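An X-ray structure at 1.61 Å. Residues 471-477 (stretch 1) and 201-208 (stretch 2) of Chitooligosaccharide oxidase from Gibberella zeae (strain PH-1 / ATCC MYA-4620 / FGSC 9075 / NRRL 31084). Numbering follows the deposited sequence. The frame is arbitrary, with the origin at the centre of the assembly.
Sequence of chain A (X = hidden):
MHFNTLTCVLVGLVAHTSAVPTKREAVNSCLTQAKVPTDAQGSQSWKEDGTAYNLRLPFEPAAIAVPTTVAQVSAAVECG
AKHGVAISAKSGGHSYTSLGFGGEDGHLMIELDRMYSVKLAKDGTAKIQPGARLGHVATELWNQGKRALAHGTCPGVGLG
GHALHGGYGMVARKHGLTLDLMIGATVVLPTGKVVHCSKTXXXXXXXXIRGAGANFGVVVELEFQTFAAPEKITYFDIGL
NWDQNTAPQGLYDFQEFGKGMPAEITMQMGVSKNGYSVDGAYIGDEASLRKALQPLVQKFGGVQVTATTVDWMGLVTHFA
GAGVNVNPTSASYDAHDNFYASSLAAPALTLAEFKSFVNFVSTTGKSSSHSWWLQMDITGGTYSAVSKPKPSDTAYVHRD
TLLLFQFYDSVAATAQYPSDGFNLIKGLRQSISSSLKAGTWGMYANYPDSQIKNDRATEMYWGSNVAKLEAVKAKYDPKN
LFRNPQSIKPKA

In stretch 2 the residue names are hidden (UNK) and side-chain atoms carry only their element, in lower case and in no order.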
# COMPACT_ATOMS: atom_id res chain seq x y z
N ALA A 471 -22.67 -4.51 -2.31
CA ALA A 471 -23.72 -4.84 -1.34
C ALA A 471 -23.33 -4.32 0.05
O ALA A 471 -24.18 -3.73 0.78
CB ALA A 471 -23.98 -6.31 -1.37
N VAL A 472 -22.05 -4.48 0.43
CA VAL A 472 -21.58 -3.91 1.71
C VAL A 472 -21.74 -2.40 1.68
O VAL A 472 -22.13 -1.79 2.67
CB VAL A 472 -20.15 -4.40 2.03
CG1 VAL A 472 -19.66 -3.84 3.34
CG2 VAL A 472 -20.12 -5.92 2.07
N LYS A 473 -21.40 -1.78 0.56
CA LYS A 473 -21.46 -0.33 0.39
C LYS A 473 -22.91 0.14 0.54
O LYS A 473 -23.13 1.14 1.20
CB LYS A 473 -20.85 0.01 -0.97
CG LYS A 473 -20.79 1.47 -1.31
CD LYS A 473 -19.59 2.17 -0.73
CE LYS A 473 -19.68 3.65 -0.90
NZ LYS A 473 -18.49 4.32 -0.36
N ALA A 474 -23.85 -0.55 -0.08
CA ALA A 474 -25.29 -0.19 0.00
C ALA A 474 -25.74 -0.24 1.47
O ALA A 474 -26.56 0.59 1.86
CB ALA A 474 -26.08 -1.13 -0.88
N LYS A 475 -25.19 -1.15 2.28
CA LYS A 475 -25.58 -1.31 3.71
C LYS A 475 -24.96 -0.21 4.57
O LYS A 475 -25.64 0.34 5.43
CB LYS A 475 -25.10 -2.66 4.24
CG LYS A 475 -25.51 -2.95 5.67
CD LYS A 475 -25.20 -4.30 6.10
CE LYS A 475 -25.48 -4.44 7.58
NZ LYS A 475 -24.99 -5.73 8.06
N TYR A 476 -23.67 0.09 4.41
CA TYR A 476 -22.94 1.00 5.33
C TYR A 476 -22.79 2.41 4.78
O TYR A 476 -22.72 3.34 5.57
CB TYR A 476 -21.59 0.36 5.71
CG TYR A 476 -21.75 -0.88 6.55
CD1 TYR A 476 -22.11 -0.77 7.88
CD2 TYR A 476 -21.58 -2.15 6.05
CE1 TYR A 476 -22.27 -1.88 8.68
CE2 TYR A 476 -21.69 -3.28 6.84
CZ TYR A 476 -22.09 -3.14 8.16
OH TYR A 476 -22.26 -4.21 8.99
N ASP A 477 -22.73 2.62 3.46
CA ASP A 477 -22.60 3.99 2.92
C ASP A 477 -23.53 4.12 1.74
O ASP A 477 -23.10 4.33 0.62
CB ASP A 477 -21.18 4.36 2.53
CG ASP A 477 -20.93 5.80 2.11
OD1 ASP A 477 -21.73 6.70 2.47
OD2 ASP A 477 -19.91 6.06 1.35
N UNK A 201 -18.41 -10.18 14.41
CA UNK A 201 -19.28 -9.03 14.70
C UNK A 201 -19.27 -8.09 13.50
O UNK A 201 -18.17 -7.60 13.17
c UNK A 201 -19.27 -6.38 17.58
o UNK A 201 -18.16 -6.63 18.08
c UNK A 201 -18.78 -8.27 15.93
o UNK A 201 -20.00 -5.45 17.96
c UNK A 201 -19.71 -7.17 16.37
N UNK A 202 -20.42 -7.85 12.87
CA UNK A 202 -20.46 -7.01 11.64
C UNK A 202 -19.40 -7.55 10.67
O UNK A 202 -18.62 -6.72 10.11
c UNK A 202 -21.33 -5.01 12.88
c UNK A 202 -20.25 -5.54 11.96
n UNK A 202 -20.94 -4.35 13.96
o UNK A 202 -22.52 -5.26 12.62
N UNK A 203 -19.37 -8.86 10.43
CA UNK A 203 -18.28 -9.53 9.70
C UNK A 203 -18.26 -9.05 8.24
O UNK A 203 -17.20 -9.19 7.60
c UNK A 203 -18.36 -11.01 9.81
o UNK A 203 -19.50 -11.50 9.12
N UNK A 204 -19.39 -8.54 7.72
CA UNK A 204 -19.45 -7.99 6.33
C UNK A 204 -18.64 -6.69 6.25
O UNK A 204 -17.86 -6.50 5.29
o UNK A 204 -21.43 -6.63 7.89
o UNK A 204 -22.92 -6.65 6.27
c UNK A 204 -21.81 -6.98 6.75
c UNK A 204 -20.90 -7.83 5.87
N UNK A 205 -18.75 -5.82 7.23
CA UNK A 205 -17.97 -4.58 7.32
C UNK A 205 -16.50 -4.97 7.49
O UNK A 205 -15.64 -4.37 6.85
c UNK A 205 -17.81 -1.45 7.55
c UNK A 205 -18.40 -3.73 8.51
c UNK A 205 -17.66 -2.42 8.73
c UNK A 205 -18.17 -1.75 9.98
N UNK A 206 -16.21 -5.95 8.34
CA UNK A 206 -14.81 -6.36 8.61
C UNK A 206 -14.17 -6.93 7.34
O UNK A 206 -12.97 -6.67 7.09
c UNK A 206 -12.82 -8.91 10.09
c UNK A 206 -12.59 -6.63 10.77
c UNK A 206 -11.52 -9.17 10.52
c UNK A 206 -13.35 -7.64 10.22
c UNK A 206 -11.29 -6.89 11.16
c UNK A 206 -14.75 -7.36 9.76
c UNK A 206 -10.78 -8.16 11.08
N UNK A 207 -14.93 -7.72 6.58
CA UNK A 207 -14.52 -8.20 5.24
C UNK A 207 -14.16 -6.98 4.36
O UNK A 207 -13.11 -7.05 3.68
c UNK A 207 -16.57 -7.72 0.33
c UNK A 207 -15.28 -9.65 3.31
c UNK A 207 -15.61 -9.07 4.64
c UNK A 207 -14.62 -10.80 3.04
c UNK A 207 -15.34 -9.71 -0.30
c UNK A 207 -16.37 -7.95 1.68
c UNK A 207 -15.65 -9.09 2.04
c UNK A 207 -16.04 -8.58 -0.62
n UNK A 207 -14.54 -10.99 1.70
c UNK A 207 -15.16 -9.96 1.06
N UNK A 208 -15.07 -6.00 4.22
CA UNK A 208 -14.83 -4.88 3.30
C UNK A 208 -13.64 -4.06 3.70
O UNK A 208 -12.94 -3.53 2.80

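Position 201 carries three side-chain carbons in an extended chain, the third bearing two oxygens. This is a carboxylate on a two-methylene arm, and it lies beyond the reach of stretch 1; the residue is Glu201. Position 202 has two carbons, the second holding one oxygen and one nitrogen, a short carboxamide. Its oxygen stands 3.8 Å from Tyr476 OH, too far for a hydrogen bond, while the nitrogen is engaged elsewhere in the structure. The residue is Asn202, at the N-cap position of the helix that follows, although its side chain makes no capping bond.

At position 203 there is one carbon and one oxygen, the hydroxymethyl group of a serine. The CA-to-CB bond points away from stretch 1, and Ser203 makes no contact with it. Position 204 again shows two carbons, but here the second carries two oxygens, and both oxygens meet polar groups of stretch 1: one lies 2.8 Å from Tyr476 OH, the other 2.9 Å from Lys475 NZ. A carboxylate on a single methylene, facing a lysine and a phenol, identifies Asp204. Its chi1 is p, and OD1 also accepts a hydrogen bond from the backbone N of position 205 at 2.9 Å.

Position 205 has four carbons forked at the second, the branching of leucine. CB of Leu205 sits over one face of the Tyr476 ring, 4.1 Å from its centroid and 28° off the ring normal, a CH-pi contact. Position 206 has one carbon leading to a ring of six carbons without a hydroxyl; Phe206 is out of reach of stretch 1. At position 207 one carbon leads to fused five- and six-membered rings with eight carbons and one nitrogen, an indole. Trp207 brings CE3 to 4.3 Å from Val472 CG2. Position 208 has no side-chain atoms and is Gly208; an ideal CB would point toward stretch 1 and lie 3.6 Å from Val472 CG1, a close packing distance, so the helix backbone runs near the valine here.

The contact joins two helices whose axes approach to 10.1 Å at an angle of 120°, with Val472 and Asp204 closest in backbone register. Asp204 is its polar centre: Tyr476 OH donates to OD1, while Lys475 NZ forms a salt bridge with OD2, so both carboxylate oxygens are used. The nearly extended lysine side chain, all four chi angles t, carries its charge to the acid. Beside this cluster, Leu205 covers the tyrosine ring and Val472 packs against Trp207, adding apolar contacts to the polar anchor.

Stretch 2 (201-208) ENSDLFWG
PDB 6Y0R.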